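PDB 3VYW: MNMC2 from Aquifex aeolicus, which methylates the wobble uridine of certain bacterial tRNAs with S-adenosylmethionine as methyl donor, working without the oxidase domain to which such enzymes are usually fused. Local coordinates for residues I98-V103 with A189-A194. Numbering follows the deposited sequence.
Sequences IRILDV and AVFHDA. With SAM (S-adenosylmethionine), chain E.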
ATOM      1  N   ILE A  98      -6.578  -6.801  18.934  1.00 51.73           N
ATOM      2  CA  ILE A  98      -5.792  -6.843  17.742  1.00 45.51           C
ATOM      3  C   ILE A  98      -5.700  -5.447  17.200  1.00 49.00           C
ATOM      4  O   ILE A  98      -6.680  -4.782  17.104  1.00 51.17           O
ATOM      5  CB  ILE A  98      -6.436  -7.756  16.713  1.00 47.53           C
ATOM      6  CG1 ILE A  98      -6.133  -9.196  17.033  1.00 45.37           C
ATOM      7  CG2 ILE A  98      -5.893  -7.490  15.340  1.00 42.53           C
ATOM      8  CD1 ILE A  98      -4.718  -9.565  16.719  1.00 45.89           C
ATOM      9  N   ARG A  99      -4.511  -5.011  16.845  1.00 46.52           N
ATOM     10  CA  ARG A  99      -4.320  -3.716  16.252  1.00 47.55           C
ATOM     11  C   ARG A  99      -3.901  -3.753  14.791  1.00 45.29           C
ATOM     12  O   ARG A  99      -2.946  -4.365  14.437  1.00 44.33           O
ATOM     13  CB  ARG A  99      -3.278  -2.957  17.033  1.00 49.70           C
ATOM     14  CG  ARG A  99      -3.378  -3.151  18.515  1.00 56.73           C
ATOM     15  CD  ARG A  99      -2.797  -1.968  19.231  1.00 56.53           C
ATOM     16  NE  ARG A  99      -3.187  -1.921  20.624  1.00 64.15           N
ATOM     17  CZ  ARG A  99      -2.969  -2.887  21.496  1.00 61.34           C
ATOM     18  NH1 ARG A  99      -2.369  -3.987  21.120  1.00 62.98           N
ATOM     19  NH2 ARG A  99      -3.360  -2.750  22.742  1.00 61.16           N
ATOM     20  N   ILE A 100      -4.638  -3.059  13.953  1.00 34.95           N
ATOM     21  CA  ILE A 100      -4.299  -2.966  12.561  1.00 32.84           C
ATOM     22  C   ILE A 100      -3.983  -1.568  12.118  1.00 34.66           C
ATOM     23  O   ILE A 100      -4.723  -0.666  12.351  1.00 33.96           O
ATOM     24  CB  ILE A 100      -5.440  -3.451  11.699  1.00 32.69           C
ATOM     25  CG1 ILE A 100      -5.817  -4.848  12.090  1.00 31.47           C
ATOM     26  CG2 ILE A 100      -5.054  -3.385  10.248  1.00 31.39           C
ATOM     27  CD1 ILE A 100      -6.988  -5.360  11.323  1.00 32.63           C
ATOM     28  N   LEU A 101      -2.871  -1.421  11.437  1.00 36.39           N
ATOM     29  CA  LEU A 101      -2.496  -0.186  10.813  1.00 38.33           C
ATOM     30  C   LEU A 101      -2.886  -0.313   9.369  1.00 37.49           C
ATOM     31  O   LEU A 101      -2.418  -1.150   8.692  1.00 34.83           O
ATOM     32  CB  LEU A 101      -0.997  -0.016  10.932  1.00 37.00           C
ATOM     33  CG  LEU A 101      -0.411   1.328  11.249  1.00 38.47           C
ATOM     34  CD1 LEU A 101       0.769   1.673  10.393  1.00 37.13           C
ATOM     35  CD2 LEU A 101      -1.471   2.360  11.109  1.00 40.81           C
ATOM     36  N   ASP A 102      -3.791   0.517   8.901  1.00 44.12           N
ATOM     37  CA  ASP A 102      -4.284   0.380   7.552  1.00 42.14           C
ATOM     38  C   ASP A 102      -3.829   1.494   6.667  1.00 40.90           C
ATOM     39  O   ASP A 102      -4.201   2.594   6.861  1.00 42.99           O
ATOM     40  CB  ASP A 102      -5.790   0.362   7.589  1.00 45.27           C
ATOM     41  CG  ASP A 102      -6.384  -0.127   6.338  1.00 54.72           C
ATOM     42  OD1 ASP A 102      -5.846  -1.068   5.790  1.00 63.51           O
ATOM     43  OD2 ASP A 102      -7.389   0.410   5.882  1.00 51.67           O
ATOM     44  N   VAL A 103      -3.049   1.187   5.655  1.00 35.63           N
ATOM     45  CA  VAL A 103      -2.543   2.198   4.763  1.00 33.60           C
ATOM     46  C   VAL A 103      -3.421   2.315   3.536  1.00 37.81           C
ATOM     47  O   VAL A 103      -3.329   1.540   2.652  1.00 43.51           O
ATOM     48  CB  VAL A 103      -1.135   1.822   4.322  1.00 30.35           C
ATOM     49  CG1 VAL A 103      -0.667   2.708   3.230  1.00 34.12           C
ATOM     50  CG2 VAL A 103      -0.166   1.865   5.451  1.00 26.86           C
ATOM     51  N   ALA A 189      -0.897  -6.028  12.599  1.00 40.16           N
ATOM     52  CA  ALA A 189      -0.891  -6.130  11.177  1.00 41.23           C
ATOM     53  C   ALA A 189      -0.816  -4.765  10.594  1.00 43.55           C
ATOM     54  O   ALA A 189      -1.461  -3.886  11.061  1.00 49.15           O
ATOM     55  CB  ALA A 189      -2.150  -6.789  10.714  1.00 36.32           C
ATOM     56  N   VAL A 190      -0.038  -4.597   9.545  1.00 38.71           N
ATOM     57  CA  VAL A 190      -0.115  -3.419   8.732  1.00 36.18           C
ATOM     58  C   VAL A 190      -0.622  -3.855   7.400  1.00 33.30           C
ATOM     59  O   VAL A 190      -0.041  -4.674   6.794  1.00 29.14           O
ATOM     60  CB  VAL A 190       1.247  -2.827   8.484  1.00 36.78           C
ATOM     61  CG1 VAL A 190       1.144  -1.612   7.593  1.00 33.56           C
ATOM     62  CG2 VAL A 190       1.934  -2.526   9.780  1.00 35.34           C
ATOM     63  N   PHE A 191      -1.730  -3.309   6.961  1.00 31.64           N
ATOM     64  CA  PHE A 191      -2.236  -3.641   5.664  1.00 32.71           C
ATOM     65  C   PHE A 191      -1.805  -2.533   4.771  1.00 33.20           C
ATOM     66  O   PHE A 191      -2.347  -1.491   4.822  1.00 32.72           O
ATOM     67  CB  PHE A 191      -3.745  -3.641   5.677  1.00 31.28           C
ATOM     68  CG  PHE A 191      -4.356  -4.790   6.381  1.00 33.77           C
ATOM     69  CD1 PHE A 191      -5.652  -4.712   6.803  1.00 33.81           C
ATOM     70  CD2 PHE A 191      -3.657  -5.929   6.622  1.00 33.30           C
ATOM     71  CE1 PHE A 191      -6.230  -5.748   7.453  1.00 34.96           C
ATOM     72  CE2 PHE A 191      -4.234  -6.972   7.258  1.00 32.88           C
ATOM     73  CZ  PHE A 191      -5.517  -6.882   7.679  1.00 32.66           C
ATOM     74  N   HIS A 192      -0.816  -2.757   3.951  1.00 29.56           N
ATOM     75  CA  HIS A 192      -0.290  -1.693   3.195  1.00 30.39           C
ATOM     76  C   HIS A 192      -0.819  -1.711   1.828  1.00 30.69           C
ATOM     77  O   HIS A 192      -0.287  -2.353   0.975  1.00 31.66           O
ATOM     78  CB  HIS A 192       1.196  -1.864   3.173  1.00 31.75           C
ATOM     79  CG  HIS A 192       1.934  -0.630   2.824  1.00 33.78           C
ATOM     80  ND1 HIS A 192       2.715  -0.031   3.657  1.00 33.53           N
ATOM     81  CD2 HIS A 192       1.968   0.092   1.683  1.00 35.90           C
ATOM     82  CE1 HIS A 192       3.226   1.030   3.098  1.00 32.07           C
ATOM     83  NE2 HIS A 192       2.827   1.160   1.884  1.00 34.09           N
ATOM     84  N   ASP A 193      -1.860  -0.955   1.593  1.00 33.98           N
ATOM     85  CA  ASP A 193      -2.601  -1.076   0.374  1.00 35.02           C
ATOM     86  C   ASP A 193      -2.767   0.228  -0.329  1.00 36.42           C
ATOM     87  O   ASP A 193      -3.819   0.780  -0.362  1.00 43.34           O
ATOM     88  CB  ASP A 193      -3.960  -1.634   0.681  1.00 38.13           C
ATOM     89  CG  ASP A 193      -4.609  -2.216  -0.498  1.00 40.33           C
ATOM     90  OD1 ASP A 193      -3.942  -2.425  -1.485  1.00 40.55           O
ATOM     91  OD2 ASP A 193      -5.795  -2.458  -0.451  1.00 40.42           O
ATOM     92  N   ALA A 194      -1.683   0.715  -0.877  1.00 31.55           N
ATOM     93  CA  ALA A 194      -1.680   1.864  -1.711  1.00 30.32           C
ATOM     94  C   ALA A 194      -1.801   1.427  -3.143  1.00 32.02           C
ATOM     95  O   ALA A 194      -1.806   0.270  -3.432  1.00 32.95           O
ATOM     96  CB  ALA A 194      -0.429   2.653  -1.494  1.00 30.18           C
TER
HETATM   97  N   SAM E 501      -7.512  -0.459   0.925  1.00 36.95           N
HETATM   98  CA  SAM E 501      -8.602  -0.100   0.098  1.00 41.32           C
HETATM   99  C   SAM E 501      -9.594  -1.174   0.321  1.00 42.41           C
HETATM  100  O   SAM E 501     -10.733  -1.108  -0.072  1.00 44.54           O
HETATM  101  OXT SAM E 501      -9.254  -2.124   0.960  1.00 44.23           O
HETATM  102  CB  SAM E 501      -8.009   0.083  -1.281  1.00 44.33           C
HETATM  103  CG  SAM E 501      -7.333   1.459  -1.295  1.00 49.23           C
HETATM  104  SD  SAM E 501      -6.572   1.924  -2.675  1.00 49.66           S
HETATM  105  CE  SAM E 501      -5.613   0.706  -3.173  1.00 50.49           C
HETATM  106  C5' SAM E 501      -5.560   3.209  -2.403  1.00 45.65           C
HETATM  107  C4' SAM E 501      -6.036   4.261  -1.393  1.00 45.13           C
HETATM  108  O4' SAM E 501      -4.923   4.982  -0.902  1.00 43.04           O
HETATM  109  C3' SAM E 501      -6.951   5.319  -1.971  1.00 45.60           C
HETATM  110  O3' SAM E 501      -7.992   5.597  -1.061  1.00 40.82           O
HETATM  111  C2' SAM E 501      -6.082   6.541  -2.075  1.00 44.34           C
HETATM  112  O2' SAM E 501      -6.850   7.706  -1.952  1.00 39.91           O
HETATM  113  C1' SAM E 501      -5.172   6.372  -0.905  1.00 39.57           C
HETATM  114  N9  SAM E 501      -3.938   7.187  -0.952  1.00 36.84           N
HETATM  115  C8  SAM E 501      -3.101   7.334  -1.950  1.00 32.57           C
HETATM  116  N7  SAM E 501      -2.092   8.123  -1.639  1.00 30.89           N
HETATM  117  C5  SAM E 501      -2.266   8.510  -0.411  1.00 30.61           C
HETATM  118  C6  SAM E 501      -1.557   9.360   0.536  1.00 33.11           C
HETATM  119  N6  SAM E 501      -0.432   9.978   0.225  1.00 30.44           N
HETATM  120  N1  SAM E 501      -2.071   9.505   1.723  1.00 31.67           N
HETATM  121  C2  SAM E 501      -3.171   8.908   2.073  1.00 29.02           C
HETATM  122  N3  SAM E 501      -3.855   8.149   1.273  1.00 32.65           N
HETATM  123  C4  SAM E 501      -3.477   7.904   0.035  1.00 31.46           C
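Strands 98-103 and 189-192 run parallel, I100 beside A189, L101 beside V190, D102 beside F191 and V103 beside H192, their short axes crossing at 19°. R99, L101 and V103 exchange five backbone hydrogen bonds with A189, F191 and D193; the last, D193 N on V103 O at 3.1 Å, is the most bent (145° at the hydrogen). On one face I100, A189 and F191 pack against I88 of helix 88-94, and A189 and F191 also meet S86 of helix 74-86. The F191 ring offers I100 a face: I100 CG2, set anti to its own backbone N, lies 3.7 Å above the ring plane, displaced toward the rim, as a CH-pi contact. D102 OD1, on the same side of the sheet, instead sits at the ring edge, in its plane, 3.3 Å from F191 CB, with the carboxylate turned 88° to the ring; its other oxygen, OD2, is hydrogen-bonded to S131. An alanine in place of F191 would probably open a gap between I100 and the helix residues I88 and S86, leaving the I100 side chain freer to turn. The other face, packed on helix 206-213, carries V103 over the imidazole of H192, with V103 CG1 4.0 Å from the ring centroid and nearly on its normal. H192 NE2 is hydrogen-bonded to L203 O, which helps fix the ring's rotation. L101 CB meets V190 CG2 at 4.0 Å. As in other Rossmann-like methyltransferases, central parallel strands deliver the cofactor site at their C-terminal ends: D193 OD2 accepts a hydrogen bond from SAM N at 3.0 Å. The strand ladder, through its last bond, thus positions a carboxylate that would probably stabilise the cofactor's ammonium group.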